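Local coordinates for penicillin-binding 1 transmembrane protein MrcA (Nitrosomonas europaea ATCC 19718, PDB 3D0F) that probably polymerises peptidoglycan glycan strands and cross-links their peptides as a bifunctional penicillin-binding protein, of which this chain is the OB-like domain, at residues 37-42 with 88-93. Residues are numbered along the deposited sequence; the frame is centred on the assembly and turned at random.
With PO4 (phosphate ion), chain C.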
ATOM      1  N   LEU A  37       5.302  -0.973  -1.223  1.00 19.25           N
ATOM      2  CA  LEU A  37       5.701  -0.686   0.148  1.00 17.77           C
ATOM      3  C   LEU A  37       7.190  -0.463   0.296  1.00 18.40           C
ATOM      4  O   LEU A  37       7.983  -1.023  -0.426  1.00 18.47           O
ATOM      5  CB  LEU A  37       5.316  -1.851   1.044  1.00 18.47           C
ATOM      6  CG  LEU A  37       3.880  -2.323   0.934  1.00 19.72           C
ATOM      7  CD1 LEU A  37       3.612  -3.401   1.955  1.00 22.67           C
ATOM      8  CD2 LEU A  37       2.878  -1.143   1.041  1.00 21.13           C
ATOM      9  N   ALA A  38       7.559   0.370   1.252  1.00 18.57           N
ATOM     10  CA  ALA A  38       8.972   0.624   1.545  1.00 17.19           C
ATOM     11  C   ALA A  38       9.548  -0.549   2.321  1.00 17.33           C
ATOM     12  O   ALA A  38       8.918  -1.149   3.200  1.00 18.24           O
ATOM     13  CB  ALA A  38       9.164   1.951   2.357  1.00 19.13           C
ATOM     14  N   ALA A  39      10.823  -0.853   2.052  1.00 17.01           N
ATOM     15  CA  ALA A  39      11.519  -1.833   2.849  1.00 15.71           C
ATOM     16  C   ALA A  39      13.010  -1.486   2.841  1.00 16.78           C
ATOM     17  O   ALA A  39      13.519  -0.908   1.889  1.00 18.10           O
ATOM     18  CB  ALA A  39      11.311  -3.266   2.350  1.00 17.58           C
ATOM     19  N   VAL A  40      13.680  -1.865   3.900  1.00 15.62           N
ATOM     20  CA  VAL A  40      15.131  -1.678   3.979  0.50 15.71           C
ATOM     21  C   VAL A  40      15.808  -3.029   3.913  1.00 14.23           C
ATOM     22  O   VAL A  40      15.461  -3.947   4.655  1.00 15.68           O
ATOM     23  CB  VAL A  40      15.604  -0.922   5.256  0.50 15.29           C
ATOM     24  CG1 VAL A  40      15.173  -1.635   6.535  0.50 16.13           C
ATOM     25  CG2 VAL A  40      17.119  -0.753   5.258  0.50 16.06           C
ATOM     26  N   VAL A  41      16.784  -3.141   3.039  1.00 14.86           N
ATOM     27  CA  VAL A  41      17.507  -4.397   2.843  1.00 14.41           C
ATOM     28  C   VAL A  41      18.414  -4.721   4.039  1.00 15.45           C
ATOM     29  O   VAL A  41      19.163  -3.854   4.522  1.00 14.72           O
ATOM     30  CB  VAL A  41      18.291  -4.408   1.509  1.00 15.18           C
ATOM     31  CG1 VAL A  41      19.235  -5.692   1.418  1.00 14.75           C
ATOM     32  CG2 VAL A  41      17.281  -4.333   0.328  1.00 15.41           C
ATOM     33  N   LEU A  42      18.286  -5.951   4.521  1.00 14.89           N
ATOM     34  CA  LEU A  42      19.149  -6.485   5.581  1.00 15.30           C
ATOM     35  C   LEU A  42      20.284  -7.360   5.039  1.00 16.16           C
ATOM     36  O   LEU A  42      21.367  -7.385   5.602  1.00 17.32           O
ATOM     37  CB  LEU A  42      18.313  -7.314   6.575  1.00 16.91           C
ATOM     38  CG  LEU A  42      17.127  -6.539   7.156  1.00 17.60           C
ATOM     39  CD1 LEU A  42      16.377  -7.429   8.158  1.00 21.11           C
ATOM     40  CD2 LEU A  42      17.495  -5.184   7.770  1.00 20.56           C
ATOM     41  N   ALA A  88      20.012  -0.683   1.768  1.00 15.34           N
ATOM     42  CA  ALA A  88      19.339  -0.167   0.587  1.00 15.80           C
ATOM     43  C   ALA A  88      17.865   0.002   0.886  1.00 15.88           C
ATOM     44  O   ALA A  88      17.227  -0.913   1.370  1.00 16.97           O
ATOM     45  CB  ALA A  88      19.542  -1.103  -0.565  1.00 15.08           C
ATOM     46  N   LEU A  89      17.337   1.170   0.535  1.00 18.25           N
ATOM     47  CA  LEU A  89      15.906   1.445   0.563  1.00 17.93           C
ATOM     48  C   LEU A  89      15.308   1.014  -0.777  1.00 18.43           C
ATOM     49  O   LEU A  89      15.654   1.534  -1.852  1.00 18.46           O
ATOM     50  CB  LEU A  89      15.642   2.948   0.815  1.00 18.48           C
ATOM     51  CG  LEU A  89      14.175   3.378   0.827  1.00 20.15           C
ATOM     52  CD1 LEU A  89      13.375   2.647   1.900  1.00 23.23           C
ATOM     53  CD2 LEU A  89      14.105   4.901   0.984  1.00 20.48           C
ATOM     54  N   ILE A  90      14.418   0.035  -0.699  1.00 17.40           N
ATOM     55  CA  ILE A  90      13.729  -0.523  -1.878  1.00 17.79           C
ATOM     56  C   ILE A  90      12.250  -0.431  -1.720  1.00 16.97           C
ATOM     57  O   ILE A  90      11.734  -0.079  -0.655  1.00 18.03           O
ATOM     58  CB  ILE A  90      14.167  -1.994  -2.145  1.00 16.69           C
ATOM     59  CG1 ILE A  90      13.887  -2.897  -0.943  1.00 17.19           C
ATOM     60  CG2 ILE A  90      15.714  -1.997  -2.504  1.00 18.98           C
ATOM     61  CD1 ILE A  90      13.978  -4.371  -1.221  1.00 18.86           C
ATOM     62  N   ARG A  91      11.554  -0.778  -2.781  1.00 16.37           N
ATOM     63  CA  ARG A  91      10.108  -0.888  -2.739  1.00 15.89           C
ATOM     64  C   ARG A  91       9.758  -2.313  -3.110  1.00 16.06           C
ATOM     65  O   ARG A  91      10.355  -2.908  -4.011  1.00 15.92           O
ATOM     66  CB  ARG A  91       9.453   0.086  -3.732  1.00 16.91           C
ATOM     67  CG  ARG A  91       9.864   1.547  -3.485  1.00 19.48           C
ATOM     68  CD  ARG A  91       9.190   2.199  -2.271  1.00 22.43           C
ATOM     69  NE  ARG A  91       9.844   3.477  -2.034  1.00 25.15           N
ATOM     70  CZ  ARG A  91       9.468   4.374  -1.123  1.00 24.03           C
ATOM     71  NH1 ARG A  91       8.395   4.172  -0.386  1.00 22.87           N
ATOM     72  NH2 ARG A  91      10.196   5.490  -0.984  1.00 26.11           N
ATOM     73  N   VAL A  92       8.741  -2.812  -2.444  1.00 16.11           N
ATOM     74  CA  VAL A  92       8.284  -4.195  -2.637  1.00 15.28           C
ATOM     75  C   VAL A  92       6.780  -4.294  -2.779  1.00 16.66           C
ATOM     76  O   VAL A  92       6.036  -3.454  -2.239  1.00 17.18           O
ATOM     77  CB  VAL A  92       8.762  -5.078  -1.464  1.00 15.17           C
ATOM     78  CG1 VAL A  92      10.272  -5.083  -1.423  1.00 16.98           C
ATOM     79  CG2 VAL A  92       8.232  -4.546  -0.137  1.00 17.06           C
ATOM     80  N   LYS A  93       6.345  -5.349  -3.462  1.00 16.96           N
ATOM     81  CA  LYS A  93       4.919  -5.608  -3.599  1.00 17.78           C
ATOM     82  C   LYS A  93       4.692  -7.129  -3.511  1.00 18.76           C
ATOM     83  O   LYS A  93       5.437  -7.891  -4.129  1.00 18.51           O
ATOM     84  CB  LYS A  93       4.467  -5.081  -4.955  1.00 18.95           C
ATOM     85  CG  LYS A  93       2.968  -5.133  -5.232  1.00 19.52           C
ATOM     86  CD  LYS A  93       2.658  -4.529  -6.586  1.00 22.77           C
ATOM     87  CE  LYS A  93       1.234  -4.726  -7.030  1.00 29.12           C
ATOM     88  NZ  LYS A  93       0.211  -4.713  -6.007  1.00 35.66           N
TER
HETATM   89  P   PO4 C 501       8.099   7.709   1.297  0.50 31.80           P
HETATM   90  O1  PO4 C 501       9.460   7.760   0.663  0.50 29.62           O
HETATM   91  O2  PO4 C 501       8.169   8.524   2.566  0.50 32.10           O
HETATM   92  O3  PO4 C 501       7.081   8.309   0.344  0.50 32.18           O
HETATM   93  O4  PO4 C 501       7.656   6.310   1.639  0.50 30.11           O
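Two central strands of the antiparallel sheet of the OB-like domain pair here, Leu37 facing Val92 and Ala39 facing Ile90 as hydrogen-bonded pairs. Each pair exchanges two backbone bonds, from Leu37 N to Val92 O (2.8 Å) and from Ile90 N to Ala39 O (2.9 Å) with their reciprocals, and Val41 N adds a fifth to Ala88 O (2.8 Å). On the face that carries Ala39, Ile90 and Val92, the methyl of Ala39 meets Ile90 CG1 and Val92 CG2. Further along, Val41 CG2 reaches Ile90 CD1 at 3.6 Å, the two side chains crossing at about a right angle; chi1 (172°) puts CG1 anti to the backbone N and CG2, the touching branch, beside it. The other face carries Ala38, Val40, Leu89 and Arg91, apolar but for the Arg91 guanidinium. Arg91 NH1 lies 3.6 Å from Ala38 CB. The guanidinium grips a phosphate, probably from the crystallisation liquor, edge-on with two nearly straight bonds, NH1 to O4 (3.0 Å) and NH2 to O1 (2.9 Å). Arg91 NH2 also forms a salt bridge with Glu8 of the second subunit, whose Gly31 N binds the same phosphate, so both link the two subunits. Strand 48-53 flanks 37-42 through Val40 and Phe52, strand 100-103 flanks 88-93 through Arg91 and Val103, and Ala88 and Leu89 pair antiparallel with a strand of the second subunit, extending the sheet across the interface.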